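Local coordinates for protein contact-dependent inhibitor A (Escherichia coli NC101, PDB 5I4Q) that acts as the toxin domain of a contact-dependent inhibition system, exploiting elongation factor Tu to cleave specific transfer RNAs, and is bound here by its partner CdiI, at residues E68-M74 / H85-K90; A61-L65 / Y76-Q82. All blocks are in the same frame, centred on the assembly; numbering follows the deposited sequence.

Contact 1: E68-M74 / H85-K90; sequences EGAGLEM and HIQPVK
Glu73 and Val89 bury the most surface here, at the open end of an antiparallel beta hairpin in which strand pieces 72-74 and 85-88 approach to 4.6 Å between axes, at 166°. Glu73 and Gln87 form a hydrogen-bonded pair (CA-CA 5.7 Å): Glu73 N donates to Gln87 O at 2.9 Å and Gln87 N to Glu73 O at 3.0 Å. Leu72 with Pro88 and Met74 with Ile86 are the flanking non-hydrogen-bonded pairs, each CA-CA 4.2 Å. Proline suits position 88 because the pairing with Leu72 asks for no amide hydrogen there. The next bond, Val89 N to Gly71 O (3.0 Å), carries the pairing past the strand end. Gly71 (phi/psi 80/8) is the second corner of a type I' turn from Gly69 to Leu72, a conformation in which a CB would jam against the preceding carbonyl. Glu73, with chi1 m and chi2 t, lays its aliphatic part on Val89, CG to CG1 3.6 Å; Val89 CG1 also lies 3.4 Å from Glu68 OE2. Arg66 bridges both glutamates, while Glu73 OE1 is bound by Tyr81 of the CdiI chain. Across the sheet, Ile86, third in buried area, meets selenomethionine Met74, SE to CD1 4.2 Å, and Leu72, CD1 to CD1 4.4 Å. The sheet is therefore amphipathic: the Leu72, Met74 and Ile86 face packs mainly on the toxin's own helices 40-48 and 26-34, though Leu72 also touches an apolar side chain of elongation factor Tu, whereas the Glu73 and Gln87 face offers polar groups that CdiI binds.

Contact 2: A61-L65 / Y76-Q82; sequences APGYL and YNPKTGQ
Tyr64 contributes the largest buried area, its ring lying against the beginning of the turn that joins strands 72-77 and 82-88. With chi1 m (-79°) and chi2 90°, it presents a face to Asn77, whose CB sits 4.0 Å from the ring centroid and 17° off its normal, a CH-pi contact; Tyr64 OH lies 3.0 Å from Gln82 OE1. The type II turn Ala61-Tyr64 delivers the ring, with Pro62 at its first corner and Gly63 at its second (phi 84°), where a CB would clash with Asn77 ND2. Beyond it, Leu65 and Tyr76 form an antiparallel hydrogen-bonded pair (CA-CA 5.4 Å): Leu65 N to Tyr76 O 2.8 Å, Tyr76 N to Leu65 O 3.0 Å. Leu65, chi1 m and chi2 t, packs CD1 on Pro78 CG at 3.5 Å. Asn77 takes chi1 t, so that OD1 accepts from Thr80 N (3.1 Å), an Asx motif, and weakly from Lys79 N (3.0 Å). Pro78 fits the helical conformation that follows, and Gly81 (79/7) the left-handed place in a G1 beta bulge, where Gly81 N donates to Asn77 O at 2.7 Å and Asn77 N to Gln82 O at 2.9 Å. A water donates to Gly63 O (2.7 Å) and Asn77 OD1 (2.9 Å). Asn77 thus joins turn and loop: OD1 accepts the turn's amides and, through the water, reaches Gly63 O, while CB rests on the Tyr64 ring.

Both contacts belong to the four-stranded antiparallel sheet ordered 53-56, 65-69, 72-77, 82-88, and strand 72-77 serves each: contact 1 pairs it with 82-88, contact 2 with the start of 65-69. Their centres lie 16 Å apart, towards the two ends of that strand. Along the chain the segments alternate, 61-65, 68-74, 76-82, 85-90, as expected of a meander in which each strand returns beside the last. Contact 2 holds the end with the 77-82 turn; contact 1 holds the end with the 69-72 turn. CdiI reaches both, at contact 2 through its Tyr89, on Ala61 and Pro62, while elongation factor Tu approaches Ala70 and Leu72, so this small sheet and its connecting loops meet both partner proteins.

Contact 1: E68-M74 / H85-K90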
ATOM      1  N   GLU A  68     -32.523  -5.359  -2.188  1.00 44.48           N
ATOM      2  CA  GLU A  68     -31.481  -4.366  -2.100  1.00 45.30           C
ATOM      3  C   GLU A  68     -31.722  -3.406  -0.944  1.00 43.92           C
ATOM      4  O   GLU A  68     -32.742  -2.744  -0.898  1.00 46.64           O
ATOM      5  CB  GLU A  68     -31.400  -3.575  -3.388  1.00 51.02           C
ATOM      6  CG  GLU A  68     -30.154  -2.675  -3.441  1.00 58.90           C
ATOM      7  CD  GLU A  68     -29.904  -2.069  -4.816  1.00 63.00           C
ATOM      8  OE1 GLU A  68     -30.688  -2.376  -5.755  1.00 76.27           O
ATOM      9  OE2 GLU A  68     -28.943  -1.277  -4.955  1.00 61.55           O
ATOM     10  N   GLY A  69     -30.765  -3.311  -0.038  1.00 39.97           N
ATOM     11  CA  GLY A  69     -30.875  -2.455   1.103  1.00 39.17           C
ATOM     12  C   GLY A  69     -29.664  -2.613   1.983  1.00 37.73           C
ATOM     13  O   GLY A  69     -28.914  -3.540   1.817  1.00 39.28           O
ATOM     14  N   ALA A  70     -29.463  -1.667   2.877  1.00 39.64           N
ATOM     15  CA  ALA A  70     -28.335  -1.631   3.788  1.00 40.91           C
ATOM     16  C   ALA A  70     -26.983  -1.734   3.109  1.00 41.09           C
ATOM     17  O   ALA A  70     -26.028  -2.287   3.654  1.00 43.83           O
ATOM     18  CB  ALA A  70     -28.486  -2.727   4.826  1.00 43.95           C
ATOM     19  N   GLY A  71     -26.885  -1.183   1.925  1.00 40.95           N
ATOM     20  CA  GLY A  71     -25.614  -1.239   1.210  1.00 42.42           C
ATOM     21  C   GLY A  71     -25.329  -2.563   0.496  1.00 42.29           C
ATOM     22  O   GLY A  71     -24.267  -2.758  -0.009  1.00 41.68           O
ATOM     23  N   LEU A  72     -26.299  -3.465   0.447  1.00 42.17           N
ATOM     24  CA  LEU A  72     -26.074  -4.783  -0.100  1.00 41.79           C
ATOM     25  C   LEU A  72     -27.217  -5.192  -1.021  1.00 40.40           C
ATOM     26  O   LEU A  72     -28.290  -4.611  -0.977  1.00 38.98           O
ATOM     27  CB  LEU A  72     -25.960  -5.821   1.029  1.00 43.61           C
ATOM     28  CG  LEU A  72     -24.970  -5.602   2.152  1.00 43.79           C
ATOM     29  CD1 LEU A  72     -25.483  -6.230   3.410  1.00 44.85           C
ATOM     30  CD2 LEU A  72     -23.620  -6.213   1.804  1.00 48.84           C
ATOM     31  N   GLU A  73     -26.931  -6.200  -1.846  1.00 41.17           N
ATOM     32  CA  GLU A  73     -27.829  -6.829  -2.789  1.00 41.77           C
ATOM     33  C   GLU A  73     -27.759  -8.272  -2.447  1.00 41.35           C
ATOM     34  O   GLU A  73     -26.664  -8.863  -2.271  1.00 44.29           O
ATOM     35  CB  GLU A  73     -27.393  -6.728  -4.252  1.00 46.70           C
ATOM     36  CG  GLU A  73     -27.176  -5.310  -4.760  1.00 55.37           C
ATOM     37  CD  GLU A  73     -26.421  -5.223  -6.108  1.00 57.46           C
ATOM     38  OE1 GLU A  73     -26.125  -6.282  -6.701  1.00 51.56           O
ATOM     39  OE2 GLU A  73     -26.118  -4.069  -6.562  1.00 65.79           O
HETATM   40  N   MSE A  74     -28.932  -8.871  -2.445  1.00 40.14           N
HETATM   41  CA  MSE A  74     -29.069 -10.241  -2.050  1.00 42.90           C
HETATM   42  C   MSE A  74     -30.069 -10.938  -2.950  1.00 42.08           C
HETATM   43  O   MSE A  74     -31.094 -10.364  -3.364  1.00 40.99           O
HETATM   44  CB  MSE A  74     -29.584 -10.182  -0.631  1.00 45.50           C
HETATM   45  CG  MSE A  74     -30.162 -11.485  -0.203  1.00 51.71           C
HETATM   46 SE   MSE A  74     -30.542 -11.384   1.713  0.90 62.19          SE
HETATM   47  CE  MSE A  74     -32.443 -10.833   1.738  1.00 59.47           C
ATOM     48  N   HIS A  85     -27.109 -15.613  -2.723  1.00 48.74           N
ATOM     49  CA  HIS A  85     -26.024 -14.708  -2.997  1.00 48.67           C
ATOM     50  C   HIS A  85     -26.241 -13.351  -2.312  1.00 48.60           C
ATOM     51  O   HIS A  85     -27.337 -12.818  -2.326  1.00 48.29           O
ATOM     52  CB  HIS A  85     -25.890 -14.503  -4.483  1.00 50.04           C
ATOM     53  CG  HIS A  85     -24.751 -13.613  -4.858  1.00 51.77           C
ATOM     54  ND1 HIS A  85     -24.931 -12.334  -5.339  1.00 51.25           N
ATOM     55  CD2 HIS A  85     -23.413 -13.833  -4.843  1.00 53.71           C
ATOM     56  CE1 HIS A  85     -23.750 -11.796  -5.582  1.00 53.21           C
ATOM     57  NE2 HIS A  85     -22.816 -12.688  -5.291  1.00 54.22           N
ATOM     58  N   ILE A  86     -25.169 -12.803  -1.748  1.00 44.49           N
ATOM     59  CA  ILE A  86     -25.184 -11.520  -1.109  1.00 43.88           C
ATOM     60  C   ILE A  86     -23.790 -10.858  -1.317  1.00 44.75           C
ATOM     61  O   ILE A  86     -22.781 -11.511  -1.188  1.00 43.63           O
ATOM     62  CB  ILE A  86     -25.529 -11.667   0.380  1.00 42.84           C
ATOM     63  CG1 ILE A  86     -25.630 -10.313   1.064  1.00 42.46           C
ATOM     64  CG2 ILE A  86     -24.536 -12.547   1.078  1.00 43.49           C
ATOM     65  CD1 ILE A  86     -26.543 -10.318   2.288  1.00 43.18           C
ATOM     66  N   GLN A  87     -23.783  -9.577  -1.692  1.00 43.93           N
ATOM     67  CA  GLN A  87     -22.562  -8.779  -1.879  1.00 43.37           C
ATOM     68  C   GLN A  87     -22.888  -7.283  -1.744  1.00 42.41           C
ATOM     69  O   GLN A  87     -24.082  -6.904  -1.842  1.00 38.95           O
ATOM     70  CB  GLN A  87     -21.945  -9.050  -3.241  1.00 43.03           C
ATOM     71  CG  GLN A  87     -22.632  -8.395  -4.412  1.00 46.01           C
ATOM     72  CD  GLN A  87     -21.791  -8.455  -5.708  1.00 47.75           C
ATOM     73  OE1 GLN A  87     -20.566  -8.232  -5.721  1.00 50.91           O
ATOM     74  NE2 GLN A  87     -22.455  -8.688  -6.778  1.00 46.43           N
ATOM     75  N   PRO A  88     -21.853  -6.432  -1.533  1.00 41.61           N
ATOM     76  CA  PRO A  88     -22.108  -4.971  -1.487  1.00 45.80           C
ATOM     77  C   PRO A  88     -22.602  -4.446  -2.822  1.00 45.79           C
ATOM     78  O   PRO A  88     -22.355  -5.064  -3.845  1.00 52.88           O
ATOM     79  CB  PRO A  88     -20.730  -4.387  -1.082  1.00 45.82           C
ATOM     80  CG  PRO A  88     -20.058  -5.524  -0.348  1.00 43.99           C
ATOM     81  CD  PRO A  88     -20.458  -6.721  -1.173  1.00 43.51           C
ATOM     82  N   VAL A  89     -23.351  -3.369  -2.843  1.00 47.84           N
ATOM     83  CA  VAL A  89     -23.823  -2.851  -4.138  1.00 52.60           C
ATOM     84  C   VAL A  89     -22.659  -2.356  -4.968  1.00 54.81           C
ATOM     85  O   VAL A  89     -21.592  -2.070  -4.432  1.00 56.16           O
ATOM     86  CB  VAL A  89     -24.845  -1.709  -3.991  1.00 57.63           C
ATOM     87  CG1 VAL A  89     -26.114  -2.226  -3.321  1.00 58.59           C
ATOM     88  CG2 VAL A  89     -24.264  -0.511  -3.221  1.00 59.05           C
ATOM     89  N   LYS A  90     -22.880  -2.216  -6.263  1.00 59.20           N
ATOM     90  CA  LYS A  90     -21.882  -1.675  -7.159  1.00 64.63           C
ATOM     91  C   LYS A  90     -21.464  -0.286  -6.694  1.00 65.95           C
ATOM     92  O   LYS A  90     -22.289   0.535  -6.332  1.00 66.03           O
ATOM     93  CB  LYS A  90     -22.410  -1.652  -8.598  1.00 71.70           C
ATOM     94  CG  LYS A  90     -21.332  -1.374  -9.633  1.00 76.72           C
ATOM     95  CD  LYS A  90     -21.922  -1.086 -10.994  1.00 80.68           C
ATOM     96  CE  LYS A  90     -20.818  -0.775 -11.976  1.00 86.73           C
ATOM     97  NZ  LYS A  90     -21.410  -0.599 -13.319  1.00 97.45           N
TER
HETATM   98  O   HOH W   1     -26.661 -10.544  -5.144  1.00 55.45           O

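Contact 2: A61-L65 / Y76-Q82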
ATOM      1  N   ALA A  61     -33.427 -17.467 -11.377  1.00 53.25           N
ATOM      2  CA  ALA A  61     -33.456 -18.649 -10.524  1.00 55.54           C
ATOM      3  C   ALA A  61     -34.847 -18.826  -9.882  1.00 58.07           C
ATOM      4  O   ALA A  61     -35.418 -17.866  -9.385  1.00 58.36           O
ATOM      5  CB  ALA A  61     -32.386 -18.607  -9.469  1.00 53.18           C
ATOM      6  N   PRO A  62     -35.407 -20.056  -9.920  1.00 61.08           N
ATOM      7  CA  PRO A  62     -36.808 -20.199  -9.509  1.00 64.12           C
ATOM      8  C   PRO A  62     -36.985 -20.041  -7.994  1.00 62.75           C
ATOM      9  O   PRO A  62     -36.148 -20.559  -7.243  1.00 63.28           O
ATOM     10  CB  PRO A  62     -37.170 -21.624  -9.974  1.00 65.50           C
ATOM     11  CG  PRO A  62     -36.152 -21.940 -11.034  1.00 64.61           C
ATOM     12  CD  PRO A  62     -34.896 -21.295 -10.519  1.00 61.75           C
ATOM     13  N   GLY A  63     -38.028 -19.303  -7.584  1.00 52.71           N
ATOM     14  CA  GLY A  63     -38.300 -19.012  -6.180  1.00 54.66           C
ATOM     15  C   GLY A  63     -37.520 -17.815  -5.595  1.00 55.90           C
ATOM     16  O   GLY A  63     -37.815 -17.342  -4.482  1.00 55.97           O
ATOM     17  N   TYR A  64     -36.537 -17.309  -6.338  1.00 50.98           N
ATOM     18  CA  TYR A  64     -35.624 -16.314  -5.787  1.00 51.46           C
ATOM     19  C   TYR A  64     -36.050 -14.925  -6.175  1.00 49.64           C
ATOM     20  O   TYR A  64     -36.619 -14.734  -7.239  1.00 48.18           O
ATOM     21  CB  TYR A  64     -34.152 -16.571  -6.220  1.00 47.61           C
ATOM     22  CG  TYR A  64     -33.478 -17.671  -5.426  1.00 47.03           C
ATOM     23  CD1 TYR A  64     -33.520 -18.998  -5.841  1.00 49.78           C
ATOM     24  CD2 TYR A  64     -32.805 -17.392  -4.259  1.00 47.15           C
ATOM     25  CE1 TYR A  64     -32.905 -20.011  -5.102  1.00 50.76           C
ATOM     26  CE2 TYR A  64     -32.184 -18.379  -3.525  1.00 49.14           C
ATOM     27  CZ  TYR A  64     -32.214 -19.692  -3.957  1.00 50.93           C
ATOM     28  OH  TYR A  64     -31.607 -20.649  -3.188  1.00 50.97           O
ATOM     29  N   LEU A  65     -35.724 -13.974  -5.292  1.00 48.39           N
ATOM     30  CA  LEU A  65     -35.918 -12.545  -5.560  1.00 49.62           C
ATOM     31  C   LEU A  65     -34.645 -11.779  -5.265  1.00 48.16           C
ATOM     32  O   LEU A  65     -33.822 -12.193  -4.459  1.00 47.40           O
ATOM     33  CB  LEU A  65     -37.034 -11.977  -4.676  1.00 51.56           C
ATOM     34  CG  LEU A  65     -38.352 -12.722  -4.730  1.00 53.95           C
ATOM     35  CD1 LEU A  65     -39.156 -12.500  -3.459  1.00 58.95           C
ATOM     36  CD2 LEU A  65     -39.091 -12.265  -5.971  1.00 54.51           C
ATOM     37  N   TYR A  76     -32.432 -14.119  -2.672  1.00 51.86           N
ATOM     38  CA  TYR A  76     -33.075 -14.735  -1.483  1.00 52.84           C
ATOM     39  C   TYR A  76     -34.432 -15.338  -1.842  1.00 52.59           C
ATOM     40  O   TYR A  76     -35.204 -14.763  -2.638  1.00 51.55           O
ATOM     41  CB  TYR A  76     -33.313 -13.672  -0.431  1.00 52.11           C
ATOM     42  CG  TYR A  76     -34.065 -14.086   0.804  1.00 52.84           C
ATOM     43  CD1 TYR A  76     -33.463 -14.853   1.764  1.00 52.55           C
ATOM     44  CD2 TYR A  76     -35.360 -13.657   1.019  1.00 55.49           C
ATOM     45  CE1 TYR A  76     -34.119 -15.192   2.916  1.00 56.77           C
ATOM     46  CE2 TYR A  76     -36.047 -13.995   2.166  1.00 56.50           C
ATOM     47  CZ  TYR A  76     -35.424 -14.765   3.112  1.00 57.53           C
ATOM     48  OH  TYR A  76     -36.076 -15.093   4.263  1.00 57.81           O
ATOM     49  N   ASN A  77     -34.654 -16.531  -1.298  1.00 54.24           N
ATOM     50  CA  ASN A  77     -35.867 -17.304  -1.519  1.00 57.14           C
ATOM     51  C   ASN A  77     -36.759 -17.155  -0.288  1.00 58.24           C
ATOM     52  O   ASN A  77     -36.550 -17.846   0.717  1.00 55.64           O
ATOM     53  CB  ASN A  77     -35.534 -18.753  -1.736  1.00 58.70           C
ATOM     54  CG  ASN A  77     -36.727 -19.548  -2.195  1.00 62.11           C
ATOM     55  OD1 ASN A  77     -37.820 -19.385  -1.694  1.00 61.72           O
ATOM     56  ND2 ASN A  77     -36.520 -20.395  -3.167  1.00 62.66           N
ATOM     57  N   PRO A  78     -37.755 -16.248  -0.357  1.00 60.67           N
ATOM     58  CA  PRO A  78     -38.638 -16.033   0.813  1.00 64.16           C
ATOM     59  C   PRO A  78     -39.405 -17.305   1.310  1.00 65.70           C
ATOM     60  O   PRO A  78     -39.757 -17.368   2.462  1.00 68.09           O
ATOM     61  CB  PRO A  78     -39.582 -14.930   0.341  1.00 62.22           C
ATOM     62  CG  PRO A  78     -39.603 -15.080  -1.141  1.00 64.02           C
ATOM     63  CD  PRO A  78     -38.235 -15.533  -1.547  1.00 59.70           C
ATOM     64  N   LYS A  79     -39.620 -18.301   0.456  1.00 66.16           N
ATOM     65  CA  LYS A  79     -40.235 -19.553   0.857  1.00 70.59           C
ATOM     66  C   LYS A  79     -39.256 -20.420   1.682  1.00 70.57           C
ATOM     67  O   LYS A  79     -39.575 -20.838   2.786  1.00 68.34           O
ATOM     68  CB  LYS A  79     -40.714 -20.271  -0.405  1.00 80.00           C
ATOM     69  CG  LYS A  79     -41.435 -21.587  -0.215  1.00 91.86           C
ATOM     70  CD  LYS A  79     -41.742 -22.240  -1.572  1.00105.41           C
ATOM     71  CE  LYS A  79     -42.997 -21.683  -2.261  1.00111.01           C
ATOM     72  NZ  LYS A  79     -44.259 -22.263  -1.719  1.00114.92           N
ATOM     73  N   THR A  80     -38.052 -20.676   1.163  1.00 67.46           N
ATOM     74  CA  THR A  80     -37.120 -21.545   1.855  1.00 63.49           C
ATOM     75  C   THR A  80     -36.242 -20.797   2.862  1.00 60.78           C
ATOM     76  O   THR A  80     -35.649 -21.411   3.711  1.00 63.25           O
ATOM     77  CB  THR A  80     -36.248 -22.343   0.883  1.00 62.68           C
ATOM     78  OG1 THR A  80     -35.303 -21.492   0.232  1.00 62.92           O
ATOM     79  CG2 THR A  80     -37.095 -23.024  -0.154  1.00 62.40           C
ATOM     80  N   GLY A  81     -36.162 -19.482   2.771  1.00 57.57           N
ATOM     81  CA  GLY A  81     -35.257 -18.720   3.605  1.00 55.26           C
ATOM     82  C   GLY A  81     -33.799 -18.741   3.139  1.00 55.24           C
ATOM     83  O   GLY A  81     -32.897 -18.232   3.820  1.00 54.96           O
ATOM     84  N   GLN A  82     -33.543 -19.307   1.970  1.00 56.47           N
ATOM     85  CA  GLN A  82     -32.153 -19.438   1.529  1.00 56.83           C
ATOM     86  C   GLN A  82     -31.672 -18.152   0.914  1.00 52.49           C
ATOM     87  O   GLN A  82     -32.304 -17.616   0.001  1.00 49.52           O
ATOM     88  CB  GLN A  82     -31.939 -20.557   0.513  1.00 55.62           C
ATOM     89  CG  GLN A  82     -30.478 -20.775   0.152  1.00 53.93           C
ATOM     90  CD  GLN A  82     -30.259 -21.997  -0.732  1.00 55.70           C
ATOM     91  OE1 GLN A  82     -31.191 -22.700  -1.059  1.00 55.17           O
ATOM     92  NE2 GLN A  82     -29.003 -22.262  -1.091  1.00 55.86           N
TER
HETATM   93  O   HOH W   2     -39.995 -18.212  -3.152  1.00 50.01           O